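Local coordinates for protein putative polyketide synthase (Streptomyces coelicolor, PDB 1U0M) that makes 1,3,6,8-tetrahydroxynaphthalene, a melanin precursor, by condensing five malonyl-CoA units in turn and closing the pentaketide through Claisen and aldol steps, at residues Ala90-Ala95 with Leu169-Glu174; Asp107-Val112 with Trp125-Met130; His157-Cys160 with Glu165-Ala168; Arg82-Arg87 with Pro120-Trp125. All blocks are in the same frame, centred on the assembly; numbering follows the deposited sequence.

Going from the N terminus, contact 4 opens first, on helix 73-99, and closes at 120-125, at the start of helix 122-129. Contact 1 leaves the same helix further along and closes on strand 167-175, so the two cross: their segments alternate along the chain. Contact 2, within strand 108-112 and helix 122-129, also crosses contact 4, sharing Trp125 with it, but nests inside the long loop of contact 1. Contact 3, likewise nested there, closes a short turn from helix 148-162 into strand 167-175, in series after contacts 2 and 4. Together they tie helices 73-99, 122-129 and 148-162 to neighbouring strands 108-112 and 167-175 of the N-terminal half.

Contact 1: Ala90-Ala95 with Leu169-Glu174; sequences AVIQRA and LIVACE
Ile92 of the helix meets Leu169 and Val171 of the strand, two residues whose side chains emerge on the same strand face. Its branches are largely shared out. CG2 approaches the CD2 methyl of Leu169 at 3.6 Å, while CG1 lies 3.7 Å from CG2 of Val171. The terminal CD1 lies 3.7 Å from Val171 CG2 and 4.2 Å from Leu169 CD2. With chi1 at -77°, CG1 lies beside the backbone N and CG2 anti to it, which directs the branches to different partners. Leu169 answers by extending CG anti to its own backbone N (chi1 176°), carrying CD2 up to the isoleucine. Ile92 crosses each partner at about a right angle, and no hydrogen bond joins the segments; the contact is wholly apolar and buried. Replacing Ile92 with an alanine would probably open a gap beside Leu169 CD2 and Val171 CG2, since both contacting branches would be gone. Around this, strand 167-175 lies between strands 108-112 and 198-206, with Val171 backbone-bonded to Ile110 and Val112. Val91 and Ala95, one helix turn apart, extend the packing of helix 73-99 onto strands 198-206 and 11-18, whereas Leu126 and Met130 approach Ile92 from the region of helix 122-129.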
loop_
_atom_site.group_PDB
_atom_site.type_symbol
_atom_site.label_atom_id
_atom_site.label_comp_id
_atom_site.label_asym_id
_atom_site.label_seq_id
_atom_site.Cartn_x
_atom_site.Cartn_y
_atom_site.Cartn_z
ATOM N N ALA A 90 -19.946 8.596 4.990
ATOM C CA ALA A 90 -20.414 9.389 6.121
ATOM C C ALA A 90 -19.273 9.833 7.017
ATOM O O ALA A 90 -19.167 11.009 7.369
ATOM C CB ALA A 90 -21.411 8.596 6.930
ATOM N N VAL A 91 -18.413 8.892 7.386
ATOM C CA VAL A 91 -17.305 9.210 8.271
ATOM C C VAL A 91 -16.355 10.239 7.689
ATOM O O VAL A 91 -15.923 11.150 8.393
ATOM C CB VAL A 91 -16.518 7.942 8.656
ATOM C CG1 VAL A 91 -15.410 8.296 9.639
ATOM C CG2 VAL A 91 -17.469 6.920 9.269
ATOM N N ILE A 92 -16.019 10.094 6.412
ATOM C CA ILE A 92 -15.124 11.046 5.766
ATOM C C ILE A 92 -15.738 12.437 5.891
ATOM O O ILE A 92 -15.059 13.404 6.230
ATOM C CB ILE A 92 -14.915 10.693 4.272
ATOM C CG1 ILE A 92 -13.945 9.512 4.153
ATOM C CG2 ILE A 92 -14.387 11.898 3.517
ATOM C CD1 ILE A 92 -13.749 9.005 2.742
ATOM N N GLN A 93 -17.039 12.519 5.629
ATOM C CA GLN A 93 -17.767 13.778 5.714
ATOM C C GLN A 93 -17.482 14.502 7.031
ATOM O O GLN A 93 -16.849 15.561 7.054
ATOM C CB GLN A 93 -19.265 13.523 5.609
ATOM C CG GLN A 93 -20.067 14.790 5.560
ATOM C CD GLN A 93 -19.793 15.575 4.294
ATOM O OE1 GLN A 93 -20.228 15.189 3.204
ATOM N NE2 GLN A 93 -19.056 16.677 4.424
ATOM N N ARG A 94 -17.966 13.919 8.122
ATOM C CA ARG A 94 -17.789 14.480 9.450
ATOM C C ARG A 94 -16.351 14.867 9.743
ATOM O O ARG A 94 -16.096 15.682 10.626
ATOM C CB ARG A 94 -18.274 13.478 10.494
ATOM C CG ARG A 94 -19.783 13.316 10.517
ATOM C CD ARG A 94 -20.165 11.887 10.778
ATOM N NE ARG A 94 -19.332 11.303 11.820
ATOM C CZ ARG A 94 -19.367 10.023 12.158
ATOM N NH1 ARG A 94 -20.200 9.201 11.532
ATOM N NH2 ARG A 94 -18.568 9.569 13.110
ATOM N N ALA A 95 -15.411 14.277 9.010
ATOM C CA ALA A 95 -13.998 14.581 9.202
ATOM C C ALA A 95 -13.624 15.849 8.443
ATOM O O ALA A 95 -12.672 16.536 8.803
ATOM C CB ALA A 95 -13.138 13.414 8.728
ATOM N N LEU A 169 -6.200 13.603 3.555
ATOM C CA LEU A 169 -7.319 12.908 4.168
ATOM C C LEU A 169 -6.915 11.489 4.533
ATOM O O LEU A 169 -6.589 10.681 3.663
ATOM C CB LEU A 169 -8.520 12.856 3.225
ATOM C CG LEU A 169 -9.711 12.055 3.784
ATOM C CD1 LEU A 169 -10.215 12.703 5.070
ATOM C CD2 LEU A 169 -10.825 11.976 2.747
ATOM N N ILE A 170 -6.938 11.191 5.826
ATOM C CA ILE A 170 -6.586 9.864 6.298
ATOM C C ILE A 170 -7.844 9.060 6.561
ATOM O O ILE A 170 -8.701 9.480 7.337
ATOM C CB ILE A 170 -5.798 9.931 7.599
ATOM C CG1 ILE A 170 -4.511 10.724 7.382
ATOM C CG2 ILE A 170 -5.487 8.527 8.081
ATOM C CD1 ILE A 170 -3.686 10.864 8.619
ATOM N N VAL A 171 -7.956 7.910 5.908
ATOM C CA VAL A 171 -9.109 7.036 6.097
ATOM C C VAL A 171 -8.651 5.652 6.508
ATOM O O VAL A 171 -7.830 5.039 5.839
ATOM C CB VAL A 171 -9.947 6.881 4.821
ATOM C CG1 VAL A 171 -11.098 5.928 5.083
ATOM C CG2 VAL A 171 -10.466 8.231 4.373
ATOM N N ALA A 172 -9.179 5.176 7.628
ATOM C CA ALA A 172 -8.855 3.852 8.129
ATOM C C ALA A 172 -10.143 3.024 8.105
ATOM O O ALA A 172 -11.149 3.406 8.689
ATOM C CB ALA A 172 -8.308 3.957 9.543
ATOM N N CYS A 173 -10.115 1.893 7.418
ATOM C CA CYS A 173 -11.289 1.034 7.332
ATOM C C CYS A 173 -10.878 -0.376 7.720
ATOM O O CYS A 173 -10.114 -1.017 7.008
ATOM C CB CYS A 173 -11.845 1.050 5.905
ATOM S SG CYS A 173 -13.429 0.231 5.722
ATOM N N GLU A 174 -11.386 -0.863 8.843
ATOM C CA GLU A 174 -11.014 -2.190 9.305
ATOM C C GLU A 174 -12.185 -3.072 9.731
ATOM O O GLU A 174 -12.885 -2.783 10.705
ATOM C CB GLU A 174 -10.002 -2.054 10.450
ATOM C CG GLU A 174 -8.770 -1.216 10.088
ATOM C CD GLU A 174 -7.784 -1.954 9.176
ATOM O OE1 GLU A 174 -8.207 -2.927 8.512
ATOM O OE2 GLU A 174 -6.590 -1.560 9.120
#

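Contact 2: Asp107-Val112 with Trp125-Met130; sequences DVIIYV and WLINEM
Ile109 and Ile127 mark the closest backbone approach, with their CA atoms 9.0 Å apart, a spacing bridged by side chains. Residues 108-112 are extended, and 125-129 are helical, with Glu129 N bonded to Trp125 O at 3.0 Å. The pairing runs in opposite chain directions: the earlier strand residue, Ile109, meets the later helix residue, Ile127, and Tyr111 meets Leu126. Ile109 and Tyr111 are two apart and therefore lie on one face of the strand, the face turned to the helix. At the first pair, the CD1 methyl of Ile109 reaches CG1 of Ile127 at 4.2 Å, the two side chains crossing obliquely. The first torsion of Ile127 explains this: chi1 of -71° puts CG1 beside the backbone N, bringing the branch nearer the strand. At the second pair, Leu126 CD1 comes to the phenol at an oblique angle, 4.3 Å from CD1 of Tyr111. Both contacts are buried and rather loosely spaced, without hydrogen bonds. Beyond them, the hydroxyls of Tyr111 and Tyr80 share a weak hydrogen bond. Such a helix laid over its preceding strand belongs to a beta-alpha-beta unit, here 108-112, 122-129 and 137-141, within the thiolase fold.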
loop_
_atom_site.group_PDB
_atom_site.type_symbol
_atom_site.label_atom_id
_atom_site.label_comp_id
_atom_site.label_asym_id
_atom_site.label_seq_id
_atom_site.Cartn_x
_atom_site.Cartn_y
_atom_site.Cartn_z
ATOM N N ASP A 107 -5.520 17.222 -1.122
ATOM C CA ASP A 107 -4.614 16.948 -2.230
ATOM C C ASP A 107 -4.215 15.478 -2.295
ATOM O O ASP A 107 -3.814 14.988 -3.346
ATOM C CB ASP A 107 -3.342 17.799 -2.115
ATOM C CG ASP A 107 -3.631 19.290 -2.039
ATOM O OD1 ASP A 107 -3.895 19.791 -0.924
ATOM O OD2 ASP A 107 -3.597 19.963 -3.096
ATOM N N VAL A 108 -4.323 14.777 -1.173
ATOM C CA VAL A 108 -3.938 13.377 -1.131
ATOM C C VAL A 108 -4.786 12.557 -0.171
ATOM O O VAL A 108 -5.017 12.963 0.970
ATOM C CB VAL A 108 -2.461 13.235 -0.701
ATOM C CG1 VAL A 108 -2.267 13.863 0.665
ATOM C CG2 VAL A 108 -2.054 11.768 -0.660
ATOM N N ILE A 109 -5.263 11.408 -0.643
ATOM C CA ILE A 109 -6.040 10.507 0.197
ATOM C C ILE A 109 -5.108 9.380 0.625
ATOM O O ILE A 109 -4.315 8.877 -0.171
ATOM C CB ILE A 109 -7.231 9.881 -0.543
ATOM C CG1 ILE A 109 -8.253 10.959 -0.904
ATOM C CG2 ILE A 109 -7.870 8.819 0.338
ATOM C CD1 ILE A 109 -9.549 10.417 -1.480
ATOM N N ILE A 110 -5.199 8.998 1.890
ATOM C CA ILE A 110 -4.373 7.935 2.426
ATOM C C ILE A 110 -5.318 6.903 3.016
ATOM O O ILE A 110 -5.817 7.059 4.132
ATOM C CB ILE A 110 -3.429 8.483 3.497
ATOM C CG1 ILE A 110 -2.709 9.719 2.945
ATOM C CG2 ILE A 110 -2.404 7.430 3.876
ATOM C CD1 ILE A 110 -1.812 10.422 3.951
ATOM N N TYR A 111 -5.566 5.847 2.247
ATOM C CA TYR A 111 -6.484 4.792 2.657
ATOM C C TYR A 111 -5.766 3.568 3.214
ATOM O O TYR A 111 -5.023 2.900 2.491
ATOM C CB TYR A 111 -7.341 4.384 1.457
ATOM C CG TYR A 111 -8.517 3.479 1.792
ATOM C CD1 TYR A 111 -9.773 4.014 2.089
ATOM C CD2 TYR A 111 -8.374 2.090 1.801
ATOM C CE1 TYR A 111 -10.854 3.187 2.378
ATOM C CE2 TYR A 111 -9.447 1.261 2.090
ATOM C CZ TYR A 111 -10.684 1.813 2.374
ATOM O OH TYR A 111 -11.750 0.984 2.631
ATOM N N VAL A 112 -5.985 3.268 4.494
ATOM C CA VAL A 112 -5.349 2.097 5.097
ATOM C C VAL A 112 -6.334 1.025 5.564
ATOM O O VAL A 112 -7.325 1.299 6.240
ATOM C CB VAL A 112 -4.438 2.486 6.270
ATOM C CG1 VAL A 112 -3.367 3.430 5.772
ATOM C CG2 VAL A 112 -5.247 3.122 7.383
ATOM N N TRP A 125 -12.967 4.905 -6.165
ATOM C CA TRP A 125 -14.423 4.978 -6.052
ATOM C C TRP A 125 -14.826 6.169 -5.184
ATOM O O TRP A 125 -15.876 6.762 -5.391
ATOM C CB TRP A 125 -14.962 3.681 -5.449
ATOM C CG TRP A 125 -16.458 3.611 -5.320
ATOM C CD1 TRP A 125 -17.353 3.238 -6.285
ATOM C CD2 TRP A 125 -17.229 3.885 -4.142
ATOM N NE1 TRP A 125 -18.633 3.260 -5.778
ATOM C CE2 TRP A 125 -18.582 3.656 -4.464
ATOM C CE3 TRP A 125 -16.905 4.303 -2.845
ATOM C CZ2 TRP A 125 -19.611 3.827 -3.535
ATOM C CZ3 TRP A 125 -17.928 4.474 -1.920
ATOM C CH2 TRP A 125 -19.264 4.238 -2.270
ATOM N N LEU A 126 -13.979 6.520 -4.225
ATOM C CA LEU A 126 -14.242 7.648 -3.341
ATOM C C LEU A 126 -14.121 8.977 -4.078
ATOM O O LEU A 126 -14.926 9.877 -3.875
ATOM C CB LEU A 126 -13.279 7.635 -2.154
ATOM C CG LEU A 126 -13.569 6.676 -0.998
ATOM C CD1 LEU A 126 -12.409 6.710 0.005
ATOM C CD2 LEU A 126 -14.871 7.082 -0.326
ATOM N N ILE A 127 -13.106 9.107 -4.922
ATOM C CA ILE A 127 -12.918 10.332 -5.680
ATOM C C ILE A 127 -14.128 10.529 -6.594
ATOM O O ILE A 127 -14.666 11.634 -6.697
ATOM C CB ILE A 127 -11.616 10.251 -6.497
ATOM C CG1 ILE A 127 -10.437 10.336 -5.534
ATOM C CG2 ILE A 127 -11.568 11.353 -7.560
ATOM C CD1 ILE A 127 -9.152 9.846 -6.114
ATOM N N ASN A 128 -14.566 9.443 -7.228
ATOM C CA ASN A 128 -15.716 9.470 -8.123
ATOM C C ASN A 128 -17.021 9.883 -7.449
ATOM O O ASN A 128 -17.751 10.739 -7.952
ATOM C CB ASN A 128 -15.949 8.092 -8.745
ATOM C CG ASN A 128 -15.248 7.919 -10.068
ATOM O OD1 ASN A 128 -14.178 7.322 -10.145
ATOM N ND2 ASN A 128 -15.851 8.444 -11.125
ATOM N N GLU A 129 -17.318 9.256 -6.315
ATOM C CA GLU A 129 -18.562 9.515 -5.604
ATOM C C GLU A 129 -18.548 10.705 -4.665
ATOM O O GLU A 129 -19.496 11.480 -4.628
ATOM C CB GLU A 129 -18.986 8.254 -4.838
ATOM C CG GLU A 129 -20.047 7.392 -5.540
ATOM C CD GLU A 129 -19.734 7.102 -7.005
ATOM O OE1 GLU A 129 -20.575 7.444 -7.864
ATOM O OE2 GLU A 129 -18.659 6.530 -7.297
ATOM N N MET A 130 -17.479 10.856 -3.901
ATOM C CA MET A 130 -17.395 11.963 -2.959
ATOM C C MET A 130 -17.132 13.288 -3.659
ATOM O O MET A 130 -17.048 14.334 -3.018
ATOM C CB MET A 130 -16.292 11.702 -1.942
ATOM C CG MET A 130 -16.709 11.929 -0.515
ATOM S SD MET A 130 -16.722 10.385 0.354
ATOM C CE MET A 130 -18.344 9.846 0.022
#

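Contact 3: His157-Cys160 with Glu165-Ala168; sequences HDFC and EANA
Phe159 and Ala166 make the close apolar contact near the return of a beta-alpha-beta crossover: strand 137-141, helix 148-162 and strand 167-175, the two strands being parallel and separated in the sheet by strand 108-112. The chain turns back within four residues, and the backbones come as near as 5.3 Å between the CA atoms of Cys160 and Ala166. On the tight side, the CB methyl of Ala166 meets the phenyl ring obliquely, 3.7 Å from Phe159 CE2 and 3.9 Å from Phe159 CD2. Phe159 places its ring there by holding CG anti to the backbone N (chi1 -171°), which swings it off the helix toward the turn. Cys160 lies beside this turn, but the modelled approach of its SG to the carbonyl of Ala166 is doubtful and supports no claim of bonding. Packing slackens toward the strand, where Ala168 CB remains 4.8 Å from Phe159 CD2. The solvent-side residues are less engaged: Glu165 is exposed, its CB directed away from the helix, and His157, partly exposed, has its CB directed away from the strand. The ring of Phe159 is further enclosed by Val108 and Tyr163, and by Asp158 of the second subunit. Asp158 of this chain makes salt bridges to Arg155 and to Arg137 of the second subunit, so the helix lies at the dimer interface. The strand beyond the turn is fastened by Asp107, whose OD1 accepts a hydrogen bond from the backbone N of Asn167.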
loop_
_atom_site.group_PDB
_atom_site.type_symbol
_atom_site.label_atom_id
_atom_site.label_comp_id
_atom_site.label_asym_id
_atom_site.label_seq_id
_atom_site.Cartn_x
_atom_site.Cartn_y
_atom_site.Cartn_z
ATOM N N HIS A 157 1.686 13.869 7.001
ATOM C CA HIS A 157 2.608 14.836 7.569
ATOM C C HIS A 157 3.701 15.134 6.541
ATOM O O HIS A 157 3.797 16.250 6.021
ATOM C CB HIS A 157 3.202 14.230 8.846
ATOM C CG HIS A 157 4.136 15.134 9.585
ATOM N ND1 HIS A 157 5.194 15.770 8.976
ATOM C CD2 HIS A 157 4.219 15.442 10.901
ATOM C CE1 HIS A 157 5.894 16.425 9.885
ATOM N NE2 HIS A 157 5.324 16.241 11.063
ATOM N N ASP A 158 4.519 14.125 6.249
ATOM C CA ASP A 158 5.597 14.256 5.278
ATOM C C ASP A 158 5.107 14.972 4.029
ATOM O O ASP A 158 5.823 15.781 3.445
ATOM C CB ASP A 158 6.130 12.873 4.898
ATOM C CG ASP A 158 7.048 12.296 5.951
ATOM O OD1 ASP A 158 6.721 12.394 7.150
ATOM O OD2 ASP A 158 8.100 11.736 5.584
ATOM N N PHE A 159 3.883 14.667 3.625
ATOM C CA PHE A 159 3.303 15.273 2.440
ATOM C C PHE A 159 3.159 16.768 2.641
ATOM O O PHE A 159 3.638 17.557 1.834
ATOM C CB PHE A 159 1.929 14.672 2.162
ATOM C CG PHE A 159 1.338 15.076 0.840
ATOM C CD1 PHE A 159 1.800 14.517 -0.344
ATOM C CD2 PHE A 159 0.300 15.996 0.784
ATOM C CE1 PHE A 159 1.233 14.863 -1.562
ATOM C CE2 PHE A 159 -0.271 16.347 -0.432
ATOM C CZ PHE A 159 0.196 15.780 -1.604
ATOM N N CYS A 160 2.494 17.149 3.726
ATOM C CA CYS A 160 2.265 18.556 4.024
ATOM C C CYS A 160 3.526 19.387 4.125
ATOM O O CYS A 160 3.568 20.510 3.638
ATOM C CB CYS A 160 1.455 18.690 5.304
ATOM S SG CYS A 160 -0.264 18.290 5.036
ATOM N N GLU A 165 0.823 24.102 1.893
ATOM C CA GLU A 165 -0.584 24.465 1.851
ATOM C C GLU A 165 -1.462 23.267 1.496
ATOM O O GLU A 165 -2.621 23.434 1.111
ATOM C CB GLU A 165 -0.792 25.597 0.842
ATOM C CG GLU A 165 -0.052 26.896 1.179
ATOM C CD GLU A 165 -0.742 27.715 2.263
ATOM O OE1 GLU A 165 -0.184 27.836 3.378
ATOM O OE2 GLU A 165 -1.849 28.236 1.995
ATOM N N ALA A 166 -0.911 22.062 1.642
ATOM C CA ALA A 166 -1.629 20.830 1.316
ATOM C C ALA A 166 -2.422 20.200 2.459
ATOM O O ALA A 166 -1.964 20.153 3.604
ATOM C CB ALA A 166 -0.657 19.808 0.752
ATOM N N ASN A 167 -3.612 19.705 2.125
ATOM C CA ASN A 167 -4.491 19.040 3.083
ATOM C C ASN A 167 -4.629 17.568 2.712
ATOM O O ASN A 167 -5.011 17.238 1.589
ATOM C CB ASN A 167 -5.880 19.672 3.068
ATOM C CG ASN A 167 -5.932 20.992 3.797
ATOM O OD1 ASN A 167 -6.976 21.636 3.840
ATOM N ND2 ASN A 167 -4.812 21.400 4.382
ATOM N N ALA A 168 -4.334 16.685 3.660
ATOM C CA ALA A 168 -4.434 15.252 3.413
ATOM C C ALA A 168 -5.614 14.632 4.152
ATOM O O ALA A 168 -5.995 15.080 5.230
ATOM C CB ALA A 168 -3.140 14.565 3.827
#

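Contact 4: Arg82-Arg87 with Pro120-Trp125; sequences REAKSR and PSLTAW
Lys85 lies over one face of the Trp125 indole, while Glu129 OE2 sits on the other face, 3.6 Å from the plane and displaced toward the rim. The lysine runs in extended form across the ring, starting with CB only 3.4 Å from Trp125 CH2 and ending above the pyrrole part. There, CE stands squarely over the centroid of the five-membered ring at 3.3 Å, a CH-pi contact. NZ lies 4.1 Å from that centroid and 19° off the normal, which meets the geometry of a cation-pi pair. The indole reaches this position because CG is anti to its backbone N (chi1 -178°), projecting it from helix 122-129 toward the other helix. Trading Trp125 for an alanine would probably leave the Lys85 chain without its aromatic surface and its ammonium free to swing. Leu122 fills the inner side, its CD1 4.0 Å from Ala84 CB and its CD2 3.9 Å from Lys85 CG. Away from the contact, Glu83 is gripped by two arginines. Arg82 NH2 meets the anti lone pair of Glu83 OE2 at 2.6 Å, nearly in the guanidinium plane, and Arg87 NE reaches Glu83 OE1 at 2.9 Å; this holds the carboxylate between them. Helices 73-99 and 122-129 thus pack against each other and against the sheet, Ala84 resting on Cys173 and Phe175 of strand 167-175 and Leu122 on Tyr111 of strand 108-112, while Glu227 of the second subunit packs against Trp125.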
loop_
_atom_site.group_PDB
_atom_site.type_symbol
_atom_site.label_atom_id
_atom_site.label_comp_id
_atom_site.label_asym_id
_atom_site.label_seq_id
_atom_site.Cartn_x
_atom_site.Cartn_y
_atom_site.Cartn_z
ATOM N N ARG A 82 -18.737 -4.030 -0.079
ATOM C CA ARG A 82 -20.097 -3.519 0.076
ATOM C C ARG A 82 -20.217 -2.693 1.355
ATOM O O ARG A 82 -20.763 -1.582 1.340
ATOM C CB ARG A 82 -21.109 -4.659 0.156
ATOM C CG ARG A 82 -22.545 -4.176 0.393
ATOM C CD ARG A 82 -23.456 -5.322 0.838
ATOM N NE ARG A 82 -23.212 -5.745 2.217
ATOM C CZ ARG A 82 -23.303 -7.002 2.639
ATOM N NH1 ARG A 82 -23.625 -7.961 1.782
ATOM N NH2 ARG A 82 -23.091 -7.301 3.923
ATOM N N GLU A 83 -19.707 -3.246 2.462
ATOM C CA GLU A 83 -19.780 -2.577 3.757
ATOM C C GLU A 83 -18.954 -1.303 3.823
ATOM O O GLU A 83 -19.286 -0.386 4.565
ATOM C CB GLU A 83 -19.336 -3.518 4.885
ATOM C CG GLU A 83 -20.246 -4.726 5.136
ATOM C CD GLU A 83 -21.658 -4.333 5.543
ATOM O OE1 GLU A 83 -21.831 -3.268 6.176
ATOM O OE2 GLU A 83 -22.596 -5.097 5.246
ATOM N N ALA A 84 -17.873 -1.251 3.057
ATOM C CA ALA A 84 -17.018 -0.077 3.055
ATOM C C ALA A 84 -17.639 1.034 2.202
ATOM O O ALA A 84 -17.501 2.221 2.497
ATOM C CB ALA A 84 -15.653 -0.440 2.519
ATOM N N LYS A 85 -18.314 0.645 1.132
ATOM C CA LYS A 85 -18.929 1.640 0.276
ATOM C C LYS A 85 -20.112 2.289 0.958
ATOM O O LYS A 85 -20.294 3.496 0.850
ATOM C CB LYS A 85 -19.333 1.020 -1.056
ATOM C CG LYS A 85 -18.144 0.883 -1.981
ATOM C CD LYS A 85 -18.519 0.312 -3.330
ATOM C CE LYS A 85 -17.333 0.356 -4.276
ATOM N NZ LYS A 85 -17.505 -0.608 -5.384
ATOM N N SER A 86 -20.894 1.502 1.689
ATOM C CA SER A 86 -22.048 2.045 2.401
ATOM C C SER A 86 -21.727 2.694 3.749
ATOM O O SER A 86 -22.597 3.323 4.347
ATOM C CB SER A 86 -23.112 0.962 2.607
ATOM O OG SER A 86 -22.563 -0.199 3.196
ATOM N N ARG A 87 -20.490 2.573 4.231
ATOM C CA ARG A 87 -20.156 3.163 5.526
ATOM C C ARG A 87 -19.074 4.250 5.523
ATOM O O ARG A 87 -19.181 5.242 6.242
ATOM C CB ARG A 87 -19.740 2.066 6.515
ATOM C CG ARG A 87 -20.796 1.013 6.807
ATOM C CD ARG A 87 -20.243 -0.015 7.777
ATOM N NE ARG A 87 -21.122 -1.163 7.963
ATOM C CZ ARG A 87 -22.119 -1.209 8.836
ATOM N NH1 ARG A 87 -22.370 -0.160 9.612
ATOM N NH2 ARG A 87 -22.851 -2.314 8.948
ATOM N N PRO A 120 -8.720 -1.556 -8.038
ATOM C CA PRO A 120 -8.127 -0.445 -7.268
ATOM C C PRO A 120 -8.662 -0.421 -5.834
ATOM O O PRO A 120 -9.662 -1.056 -5.532
ATOM C CB PRO A 120 -8.595 0.815 -8.021
ATOM C CG PRO A 120 -9.175 0.313 -9.303
ATOM C CD PRO A 120 -9.732 -1.044 -8.969
ATOM N N SER A 121 -8.012 0.332 -4.962
ATOM C CA SER A 121 -8.495 0.428 -3.596
ATOM C C SER A 121 -9.718 1.333 -3.665
ATOM O O SER A 121 -10.084 1.804 -4.749
ATOM C CB SER A 121 -7.439 1.038 -2.692
ATOM O OG SER A 121 -7.185 2.372 -3.059
ATOM N N LEU A 122 -10.349 1.566 -2.517
ATOM C CA LEU A 122 -11.548 2.399 -2.448
ATOM C C LEU A 122 -11.318 3.851 -2.879
ATOM O O LEU A 122 -12.256 4.524 -3.286
ATOM C CB LEU A 122 -12.122 2.396 -1.022
ATOM C CG LEU A 122 -13.526 1.826 -0.770
ATOM C CD1 LEU A 122 -14.123 2.561 0.422
ATOM C CD2 LEU A 122 -14.435 2.001 -1.974
ATOM N N THR A 123 -10.084 4.333 -2.781
ATOM C CA THR A 123 -9.775 5.709 -3.151
ATOM C C THR A 123 -10.368 6.140 -4.492
ATOM O O THR A 123 -10.946 7.220 -4.597
ATOM C CB THR A 123 -8.267 5.947 -3.222
ATOM O OG1 THR A 123 -7.688 5.007 -4.136
ATOM C CG2 THR A 123 -7.632 5.821 -1.835
ATOM N N ALA A 124 -10.216 5.306 -5.515
ATOM C CA ALA A 124 -10.747 5.618 -6.835
ATOM C C ALA A 124 -12.255 5.839 -6.791
ATOM O O ALA A 124 -12.760 6.831 -7.319
ATOM C CB ALA A 124 -10.425 4.501 -7.798
ATOM N N TRP A 125 -12.967 4.905 -6.165
ATOM C CA TRP A 125 -14.423 4.978 -6.052
ATOM C C TRP A 125 -14.826 6.169 -5.184
ATOM O O TRP A 125 -15.876 6.762 -5.391
ATOM C CB TRP A 125 -14.962 3.681 -5.449
ATOM C CG TRP A 125 -16.458 3.611 -5.320
ATOM C CD1 TRP A 125 -17.353 3.238 -6.285
ATOM C CD2 TRP A 125 -17.229 3.885 -4.142
ATOM N NE1 TRP A 125 -18.633 3.260 -5.778
ATOM C CE2 TRP A 125 -18.582 3.656 -4.464
ATOM C CE3 TRP A 125 -16.905 4.303 -2.845
ATOM C CZ2 TRP A 125 -19.611 3.827 -3.535
ATOM C CZ3 TRP A 125 -17.928 4.474 -1.920
ATOM C CH2 TRP A 125 -19.264 4.238 -2.270
#